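Local coordinates for protein p-nitrophenyl phosphatase (Pho2) (Archaeoglobus fulgidus, PDB 3QGM) that probably hydrolyses phosphate monoesters as a metal-dependent phosphatase of the haloacid dehalogenase superfamily and binds a calcium ion in this structure, at residues 12-17 against 210-215; 230-235 against 255-260; 116-121 against 143-148. All blocks are in the same frame, centred on the assembly; numbering follows the deposited sequence.

Interaction 1. Residues 12-17 against 210-215; sequences IIDIDG and VGDQID. With CA (calcium ion), chain E.
Asp14 follows Ile13, and its side chain carries the contact from sheet to metal. CB, nearest the backbone, lies 3.3 Å from Val210 O and also packs against Gly211 CA. With CG anti to the backbone N (chi1 166°), the carboxylate reaches on to the calcium ion and takes it with both oxygens, OD1 at 2.6 Å and OD2 at 2.4 Å. OD2 also receives a weak hydrogen bond from Asp212 N and sits only 2.9 Å from Asp212 OD1, a closeness of two acceptors that the shared cation probably makes tolerable. The two aspartates cross at about a right angle, their carboxylate planes 37° apart. Asp212 OD1 binds the metal, whereas Asp212 OD2 accepts hydrogen bonds from water 1, itself a ligand, and from Val235 N. Asp16 contributes its backbone O, 2.3 Å from the calcium, and sends its OD1 to Ser22 N instead. Waters 2 and 3 bring the ligand atoms to seven, and Gln213 NE2 donates to water 2. Gly17 has to be without a side chain, since a CB would run into Asp212 OD2. The Asp14-Ile15-Asp16 sequence fits the DxD signature of HAD enzymes, and in phosphatases of this superfamily its first aspartate is usually the nucleophile; two-oxygen binding of calcium would probably make Asp14 less available for such a role. The strands leading to the site are joined in parallel by two nearly straight bonds, Val210 N to Ile12 O at 2.8 Å and Asp14 N to Val210 O at 2.9 Å. Strand 10-14 is set between 207-211 and 42-47 in the six-stranded sheet, with helix 190-200 packing on Ile12 and helix 214-224 starting just after Gln213.

Interaction 2. Residues 230-235 against 255-260; sequences LVLTGV and VFNSLK
The phenyl ring of Phe256 leads away from the 230-235 segment, so here the residue meets its neighbour through CB, 4.4 Å from Val231 CG1. The flat groups that do the work are amides. The Leu230 carbonyl is met nearly along its axis by Phe256 N, 2.9 Å from Leu230 O, while Val255 CA comes up to the same oxygen in a CA-H...O contact. The carbonyl of Asn257 is approached differently: Leu232 N, 3.0 Å from Asn257 O, stands above the carbonyl plane, 56° out of it, giving a less direct bond where the strands give out. The Asn257 carboxamide presents OD1 to Leu232 CD1 at 3.7 Å and has a weak hydrogen bond from Arg238 as well.

Leu232, with CG anti to the carbonyl carbon, crosses Val255 obliquely and lays CD1 3.8 Å from Val255 CG1. An alanine here would probably lose this apolar cover of Val255 and the contact with the Asn257 carboxamide, loosening the edge of the sheet. Further on, Thr233 CG2 touches Ser258 CB at 3.6 Å, and Thr233 OG1, which is hydrogen-bonded to Gly17 O, also accepts a hydrogen bond from water 4, which accepts from Leu259 N at the start of helix 259-264.

Strands 227-231 and 254-256 belong to a beta-alpha-beta unit, with Leu241 of helix 241-248 packed on Leu230 and Val255. The chemistry implies a junction of these segments resting on one straight backbone bond between the strands, a less direct one just beyond, then apolar contacts and a bridging water.

Interaction 3. Residues 116-121 against 143-148; sequences DEAEYL and RGIRYI
Ala118 O is gripped twice: Arg143 NH1 donates to it over 3.1 Å, in the carbonyl plane and on a lone pair, though the oxygen lies somewhat out of the guanidinium plane, and water 5 donates a second bond. NH1 also has a weak hydrogen bond to Tyr115 O. Water 5 in turn accepts from Arg143 NH2, at the guanidinium edge and in its plane. Asp116 O lies over one face of the guanidinium and Ile145 CG2 over the opposite face, 3.5 Å above the plane. Ile145 sends CD1 to Ala118 CB at 3.7 Å.

Here helix 131-143 ends in a Schellman motif at Gly144 and returns to the sheet, completing the beta-alpha-beta crossover between strands 120-123 and 146-149, neighbours in a five-stranded parallel sheet consistent with the cap domain of C2-type HAD enzymes. Leu121 N donates to Arg146 O at 2.9 Å, and Ile148 N to Leu121 O at 2.8 Å.

On the sheet face of Tyr120 and Arg146, the two run side by side, Arg146 CG 3.5 Å from Tyr120 CE2, ring and guanidinium planes 74° apart; Glu87 forms a salt bridge with Arg146 NH2 and a hydrogen bond with Tyr120 OH. On that of Leu121 and Tyr147, Leu121 CD2 lies over the Tyr147 ring face in a CH-pi contact, 4.2 Å from its centroid.

How the interactions relate
From the N terminus, strand 10-14 opens the longest loop, which closes only when 210-215 returns beside it at the metal. Nested within that excursion, interaction 3 closes a short loop of its own between 116-121 and 143-148, inside the second sheet, its centre about 31 Å from that of interaction 1. Interaction 2 follows in series: 230-235 opens after interaction 1 has closed, and 255-260 completes it at the outermost strand. No loops cross. Interactions 1 and 2 share the six-stranded sheet and touch where the loop after strand 227-231 meets the metal-site loops, joining metal site to sheet edge, whereas interaction 3 joins two neighbouring strands of the separate five-stranded sheet across the molecule.

Interaction 1. Residues 12-17 against 210-215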
loop_
_atom_site.group_PDB
_atom_site.type_symbol
_atom_site.label_atom_id
_atom_site.label_comp_id
_atom_site.label_asym_id
_atom_site.label_seq_id
_atom_site.Cartn_x
_atom_site.Cartn_y
_atom_site.Cartn_z
ATOM N N ILE A 12 31.754 6.108 -3.836
ATOM C CA ILE A 12 30.413 5.781 -4.300
ATOM C C ILE A 12 29.603 7.012 -3.954
ATOM O O ILE A 12 29.420 7.320 -2.764
ATOM C CB ILE A 12 29.849 4.553 -3.598
ATOM C CG1 ILE A 12 30.666 3.341 -4.059
ATOM C CG2 ILE A 12 28.333 4.398 -3.938
ATOM C CD1 ILE A 12 30.265 1.997 -3.443
ATOM N N ILE A 13 29.176 7.735 -5.002
ATOM C CA ILE A 13 28.551 9.061 -4.833
ATOM C C ILE A 13 27.072 9.055 -5.224
ATOM O O ILE A 13 26.680 8.736 -6.338
ATOM C CB ILE A 13 29.343 10.181 -5.516
ATOM C CG1 ILE A 13 30.804 10.177 -5.022
ATOM C CG2 ILE A 13 28.725 11.520 -5.185
ATOM C CD1 ILE A 13 31.692 11.264 -5.680
ATOM N N ASP A 14 26.233 9.337 -4.243
ATOM C CA ASP A 14 24.798 9.642 -4.504
ATOM C C ASP A 14 24.732 10.884 -5.417
ATOM O O ASP A 14 25.533 11.822 -5.262
ATOM C CB ASP A 14 24.148 9.839 -3.136
ATOM C CG ASP A 14 22.761 10.477 -3.153
ATOM O OD1 ASP A 14 21.852 10.217 -3.996
ATOM O OD2 ASP A 14 22.590 11.256 -2.199
ATOM N N ILE A 15 23.821 10.869 -6.392
ATOM C CA ILE A 15 23.658 11.989 -7.322
ATOM C C ILE A 15 22.723 13.054 -6.717
ATOM O O ILE A 15 23.155 14.179 -6.473
ATOM C CB ILE A 15 23.094 11.521 -8.660
ATOM C CG1 ILE A 15 24.066 10.540 -9.345
ATOM C CG2 ILE A 15 22.797 12.712 -9.614
ATOM C CD1 ILE A 15 23.454 9.813 -10.548
ATOM N N ASP A 16 21.468 12.706 -6.469
ATOM C CA ASP A 16 20.488 13.723 -6.016
ATOM C C ASP A 16 20.711 14.203 -4.587
ATOM O O ASP A 16 20.728 13.416 -3.624
ATOM C CB ASP A 16 19.032 13.269 -6.222
ATOM C CG ASP A 16 18.158 14.385 -6.853
ATOM O OD1 ASP A 16 18.395 14.726 -8.056
ATOM O OD2 ASP A 16 17.274 14.925 -6.140
ATOM N N GLY A 17 20.906 15.506 -4.468
ATOM C CA GLY A 17 21.188 16.174 -3.186
ATOM C C GLY A 17 22.687 16.382 -3.034
ATOM O O GLY A 17 23.153 17.014 -2.078
ATOM N N VAL A 210 29.179 8.480 -0.226
ATOM C CA VAL A 210 28.835 9.872 0.036
ATOM C C VAL A 210 27.405 10.053 -0.379
ATOM O O VAL A 210 27.007 9.545 -1.454
ATOM C CB VAL A 210 29.652 10.844 -0.839
ATOM C CG1 VAL A 210 29.250 12.308 -0.525
ATOM C CG2 VAL A 210 31.171 10.653 -0.639
ATOM N N GLY A 211 26.657 10.788 0.437
ATOM C CA GLY A 211 25.270 11.039 0.198
ATOM C C GLY A 211 24.641 12.044 1.125
ATOM O O GLY A 211 25.298 12.603 2.016
ATOM N N ASP A 212 23.354 12.269 0.913
ATOM C CA ASP A 212 22.621 13.306 1.625
ATOM C C ASP A 212 21.596 12.752 2.579
ATOM O O ASP A 212 20.988 13.531 3.265
ATOM C CB ASP A 212 21.957 14.316 0.656
ATOM C CG ASP A 212 20.772 13.728 -0.110
ATOM O OD1 ASP A 212 20.766 12.521 -0.411
ATOM O OD2 ASP A 212 19.855 14.502 -0.443
ATOM N N GLN A 213 21.419 11.424 2.618
ATOM C CA GLN A 213 20.444 10.749 3.499
ATOM C C GLN A 213 21.079 9.684 4.397
ATOM O O GLN A 213 21.703 8.704 3.935
ATOM C CB GLN A 213 19.338 10.101 2.666
ATOM C CG GLN A 213 18.472 11.094 1.924
ATOM C CD GLN A 213 17.272 10.429 1.252
ATOM O OE1 GLN A 213 16.150 10.570 1.703
ATOM N NE2 GLN A 213 17.509 9.745 0.156
ATOM N N ILE A 214 20.872 9.845 5.701
ATOM C CA ILE A 214 21.426 8.916 6.693
ATOM C C ILE A 214 20.848 7.542 6.524
ATOM O O ILE A 214 21.573 6.548 6.463
ATOM C CB ILE A 214 21.127 9.382 8.068
ATOM C CG1 ILE A 214 21.723 10.780 8.253
ATOM C CG2 ILE A 214 21.612 8.295 9.150
ATOM C CD1 ILE A 214 22.861 10.880 9.189
ATOM N N ASP A 215 19.533 7.476 6.402
ATOM C CA ASP A 215 18.831 6.196 6.242
ATOM C C ASP A 215 18.951 5.564 4.878
ATOM O O ASP A 215 18.495 4.462 4.687
ATOM C CB ASP A 215 17.342 6.368 6.527
ATOM C CG ASP A 215 16.664 7.300 5.558
ATOM O OD1 ASP A 215 15.520 7.018 5.205
ATOM O OD2 ASP A 215 17.261 8.318 5.184
HETATM CA CA CA E . 20.235 11.548 -2.394
HETATM O O HOH W 1 18.316 12.979 -1.915
HETATM O O HOH W 2 19.983 9.736 -1.293
HETATM O O HOH W 3 18.661 10.624 -3.869
#

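Interaction 2. Residues 230-235 against 255-260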
loop_
_atom_site.group_PDB
_atom_site.type_symbol
_atom_site.label_atom_id
_atom_site.label_comp_id
_atom_site.label_asym_id
_atom_site.label_seq_id
_atom_site.Cartn_x
_atom_site.Cartn_y
_atom_site.Cartn_z
ATOM N N LEU A 230 28.433 12.163 5.044
ATOM C CA LEU A 230 27.171 12.841 4.812
ATOM C C LEU A 230 27.447 14.290 4.412
ATOM O O LEU A 230 28.227 15.008 5.062
ATOM C CB LEU A 230 26.295 12.808 6.074
ATOM C CG LEU A 230 24.913 13.462 5.906
ATOM C CD1 LEU A 230 23.934 12.555 5.127
ATOM C CD2 LEU A 230 24.335 13.769 7.273
ATOM N N VAL A 231 26.796 14.725 3.343
ATOM C CA VAL A 231 26.865 16.123 2.948
ATOM C C VAL A 231 25.534 16.773 3.202
ATOM O O VAL A 231 24.501 16.109 3.284
ATOM C CB VAL A 231 27.295 16.348 1.477
ATOM C CG1 VAL A 231 28.741 15.903 1.286
ATOM C CG2 VAL A 231 26.318 15.666 0.496
ATOM N N LEU A 232 25.572 18.092 3.288
ATOM C CA LEU A 232 24.426 18.867 3.742
ATOM C C LEU A 232 23.825 19.742 2.613
ATOM O O LEU A 232 23.095 20.685 2.886
ATOM C CB LEU A 232 24.848 19.701 4.969
ATOM C CG LEU A 232 25.390 18.905 6.170
ATOM C CD1 LEU A 232 25.781 19.847 7.293
ATOM C CD2 LEU A 232 24.394 17.837 6.691
ATOM N N THR A 233 24.102 19.384 1.371
ATOM C CA THR A 233 23.538 20.066 0.198
ATOM C C THR A 233 22.144 19.560 -0.208
ATOM O O THR A 233 21.544 20.144 -1.080
ATOM C CB THR A 233 24.480 19.984 -1.027
ATOM O OG1 THR A 233 25.056 18.670 -1.125
ATOM C CG2 THR A 233 25.595 21.062 -0.907
ATOM N N GLY A 234 21.603 18.533 0.473
ATOM C CA GLY A 234 20.343 17.909 0.066
ATOM C C GLY A 234 19.410 17.709 1.250
ATOM O O GLY A 234 19.229 18.630 2.033
ATOM N N VAL A 235 18.839 16.512 1.394
ATOM C CA VAL A 235 17.817 16.227 2.419
ATOM C C VAL A 235 18.284 16.558 3.887
ATOM O O VAL A 235 17.496 17.046 4.723
ATOM C CB VAL A 235 17.347 14.737 2.281
ATOM C CG1 VAL A 235 16.542 14.280 3.459
ATOM C CG2 VAL A 235 16.563 14.493 0.947
ATOM N N VAL A 255 30.863 14.510 8.329
ATOM C CA VAL A 255 29.838 15.409 7.826
ATOM C C VAL A 255 30.527 16.612 7.196
ATOM O O VAL A 255 31.430 17.173 7.797
ATOM C CB VAL A 255 28.944 15.930 8.953
ATOM C CG1 VAL A 255 27.804 16.792 8.377
ATOM C CG2 VAL A 255 28.399 14.768 9.776
ATOM N N PHE A 256 30.107 16.987 5.988
ATOM C CA PHE A 256 30.623 18.154 5.299
ATOM C C PHE A 256 29.450 18.910 4.718
ATOM O O PHE A 256 28.428 18.319 4.390
ATOM C CB PHE A 256 31.571 17.779 4.159
ATOM C CG PHE A 256 32.861 17.243 4.603
ATOM C CD1 PHE A 256 33.823 18.091 5.150
ATOM C CD2 PHE A 256 33.131 15.889 4.498
ATOM C CE1 PHE A 256 35.024 17.596 5.588
ATOM C CE2 PHE A 256 34.330 15.381 4.915
ATOM C CZ PHE A 256 35.281 16.228 5.483
ATOM N N ASN A 257 29.617 20.214 4.564
ATOM C CA ASN A 257 28.582 21.041 3.988
ATOM C C ASN A 257 28.280 20.576 2.561
ATOM O O ASN A 257 27.137 20.427 2.201
ATOM C CB ASN A 257 28.990 22.531 4.036
ATOM C CG ASN A 257 28.669 23.181 5.388
ATOM O OD1 ASN A 257 27.691 22.820 6.040
ATOM N ND2 ASN A 257 29.464 24.168 5.784
ATOM N N SER A 258 29.323 20.333 1.781
ATOM C CA SER A 258 29.162 19.884 0.412
ATOM C C SER A 258 30.334 18.999 0.016
ATOM O O SER A 258 31.335 18.917 0.736
ATOM C CB SER A 258 29.132 21.103 -0.536
ATOM O OG SER A 258 30.401 21.697 -0.543
ATOM N N LEU A 259 30.219 18.359 -1.152
ATOM C CA LEU A 259 31.300 17.501 -1.637
ATOM C C LEU A 259 32.615 18.298 -1.838
ATOM O O LEU A 259 33.729 17.786 -1.601
ATOM C CB LEU A 259 30.865 16.802 -2.934
ATOM C CG LEU A 259 31.849 15.823 -3.541
ATOM C CD1 LEU A 259 31.996 14.626 -2.617
ATOM C CD2 LEU A 259 31.296 15.430 -4.921
ATOM N N LYS A 260 32.472 19.548 -2.287
ATOM C CA LYS A 260 33.632 20.444 -2.439
ATOM C C LYS A 260 34.421 20.472 -1.142
ATOM O O LYS A 260 35.627 20.244 -1.140
ATOM C CB LYS A 260 33.182 21.856 -2.848
ATOM C CG LYS A 260 34.175 22.979 -2.575
ATOM C CD LYS A 260 33.606 24.325 -3.044
ATOM C CE LYS A 260 33.954 25.465 -2.087
ATOM N NZ LYS A 260 33.379 25.245 -0.684
HETATM O O HOH W 4 27.561 18.360 -2.421
#

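Interaction 3. Residues 116-121 against 143-148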
loop_
_atom_site.group_PDB
_atom_site.type_symbol
_atom_site.label_atom_id
_atom_site.label_comp_id
_atom_site.label_asym_id
_atom_site.label_seq_id
_atom_site.Cartn_x
_atom_site.Cartn_y
_atom_site.Cartn_z
ATOM N N ASP A 116 0.526 -12.938 -15.955
ATOM C CA ASP A 116 0.282 -14.367 -15.778
ATOM C C ASP A 116 1.285 -15.256 -16.493
ATOM O O ASP A 116 1.238 -16.457 -16.342
ATOM C CB ASP A 116 -1.173 -14.742 -16.201
ATOM C CG ASP A 116 -1.531 -14.268 -17.648
ATOM O OD1 ASP A 116 -0.662 -13.671 -18.308
ATOM O OD2 ASP A 116 -2.678 -14.480 -18.115
ATOM N N GLU A 117 2.182 -14.680 -17.287
ATOM C CA GLU A 117 3.227 -15.466 -17.950
ATOM C C GLU A 117 4.574 -15.218 -17.303
ATOM O O GLU A 117 5.494 -15.978 -17.521
ATOM C CB GLU A 117 3.338 -15.069 -19.435
ATOM C CG GLU A 117 2.093 -15.404 -20.279
ATOM C CD GLU A 117 1.993 -14.615 -21.613
ATOM O OE1 GLU A 117 2.667 -13.556 -21.816
ATOM O OE2 GLU A 117 1.191 -15.064 -22.463
ATOM N N ALA A 118 4.690 -14.139 -16.522
ATOM C CA ALA A 118 5.981 -13.732 -15.969
ATOM C C ALA A 118 6.615 -14.775 -15.069
ATOM O O ALA A 118 5.911 -15.413 -14.301
ATOM C CB ALA A 118 5.817 -12.422 -15.177
ATOM N N GLU A 119 7.937 -14.913 -15.139
ATOM C CA GLU A 119 8.713 -15.577 -14.097
ATOM C C GLU A 119 9.191 -14.596 -13.018
ATOM O O GLU A 119 9.538 -15.016 -11.931
ATOM C CB GLU A 119 9.959 -16.255 -14.660
ATOM C CG GLU A 119 9.839 -16.752 -16.088
ATOM C CD GLU A 119 11.220 -17.032 -16.679
ATOM O OE1 GLU A 119 12.053 -17.568 -15.898
ATOM O OE2 GLU A 119 11.470 -16.690 -17.865
ATOM N N TYR A 120 9.269 -13.305 -13.345
ATOM C CA TYR A 120 9.675 -12.289 -12.381
ATOM C C TYR A 120 8.642 -11.172 -12.328
ATOM O O TYR A 120 8.164 -10.693 -13.380
ATOM C CB TYR A 120 11.022 -11.668 -12.754
ATOM C CG TYR A 120 12.267 -12.514 -12.487
ATOM C CD1 TYR A 120 12.584 -13.604 -13.298
ATOM C CD2 TYR A 120 13.126 -12.217 -11.407
ATOM C CE1 TYR A 120 13.723 -14.393 -13.030
ATOM C CE2 TYR A 120 14.261 -13.010 -11.135
ATOM C CZ TYR A 120 14.546 -14.078 -11.967
ATOM O OH TYR A 120 15.663 -14.810 -11.735
ATOM N N LEU A 121 8.343 -10.746 -11.101
ATOM C CA LEU A 121 7.648 -9.519 -10.845
ATOM C C LEU A 121 8.680 -8.454 -10.492
ATOM O O LEU A 121 9.438 -8.622 -9.555
ATOM C CB LEU A 121 6.624 -9.726 -9.678
ATOM C CG LEU A 121 5.965 -8.480 -9.065
ATOM C CD1 LEU A 121 5.204 -7.660 -10.154
ATOM C CD2 LEU A 121 5.045 -8.892 -7.795
ATOM N N ARG A 143 0.729 -15.497 -7.295
ATOM C CA ARG A 143 1.264 -16.679 -7.994
ATOM C C ARG A 143 2.576 -17.155 -7.394
ATOM O O ARG A 143 2.977 -18.272 -7.599
ATOM C CB ARG A 143 1.498 -16.414 -9.475
ATOM C CG ARG A 143 0.275 -16.441 -10.333
ATOM C CD ARG A 143 0.707 -16.057 -11.744
ATOM N NE ARG A 143 1.679 -17.022 -12.207
ATOM C CZ ARG A 143 2.687 -16.770 -13.023
ATOM N NH1 ARG A 143 2.923 -15.543 -13.525
ATOM N NH2 ARG A 143 3.466 -17.774 -13.331
ATOM N N GLY A 144 3.270 -16.284 -6.689
ATOM C CA GLY A 144 4.460 -16.687 -5.945
ATOM C C GLY A 144 5.741 -16.617 -6.741
ATOM O O GLY A 144 6.781 -17.094 -6.290
ATOM N N ILE A 145 5.683 -15.948 -7.890
ATOM C CA ILE A 145 6.880 -15.712 -8.688
ATOM C C ILE A 145 7.881 -14.814 -7.974
ATOM O O ILE A 145 7.568 -14.095 -7.040
ATOM C CB ILE A 145 6.531 -15.213 -10.125
ATOM C CG1 ILE A 145 5.956 -13.788 -10.140
ATOM C CG2 ILE A 145 5.496 -16.186 -10.778
ATOM C CD1 ILE A 145 5.666 -13.234 -11.568
ATOM N N ARG A 146 9.123 -14.930 -8.394
ATOM C CA ARG A 146 10.227 -14.220 -7.798
ATOM C C ARG A 146 9.959 -12.724 -7.955
ATOM O O ARG A 146 9.545 -12.274 -9.002
ATOM C CB ARG A 146 11.520 -14.633 -8.524
ATOM C CG ARG A 146 12.786 -13.941 -8.055
ATOM C CD ARG A 146 13.935 -14.997 -8.061
ATOM N NE ARG A 146 15.230 -14.454 -7.687
ATOM C CZ ARG A 146 15.680 -14.375 -6.431
ATOM N NH1 ARG A 146 14.947 -14.802 -5.406
ATOM N NH2 ARG A 146 16.890 -13.861 -6.205
ATOM N N TYR A 147 10.257 -11.969 -6.918
ATOM C CA TYR A 147 9.745 -10.636 -6.761
ATOM C C TYR A 147 10.917 -9.716 -6.433
ATOM O O TYR A 147 11.525 -9.801 -5.374
ATOM C CB TYR A 147 8.637 -10.697 -5.686
ATOM C CG TYR A 147 8.117 -9.399 -5.108
ATOM C CD1 TYR A 147 8.346 -8.165 -5.716
ATOM C CD2 TYR A 147 7.349 -9.434 -3.958
ATOM C CE1 TYR A 147 7.853 -6.985 -5.153
ATOM C CE2 TYR A 147 6.854 -8.266 -3.377
ATOM C CZ TYR A 147 7.094 -7.047 -3.980
ATOM O OH TYR A 147 6.619 -5.915 -3.364
ATOM N N ILE A 148 11.237 -8.846 -7.385
ATOM C CA ILE A 148 12.298 -7.893 -7.233
ATOM C C ILE A 148 11.760 -6.461 -7.200
ATOM O O ILE A 148 10.889 -6.082 -7.996
ATOM C CB ILE A 148 13.283 -7.968 -8.419
ATOM C CG1 ILE A 148 13.539 -9.431 -8.788
ATOM C CG2 ILE A 148 14.588 -7.266 -8.009
ATOM C CD1 ILE A 148 14.392 -10.152 -7.787
HETATM O O HOH W 5 5.565 -18.579 -14.558
HETATM O O HOH W 6 9.611 -17.151 -10.121
#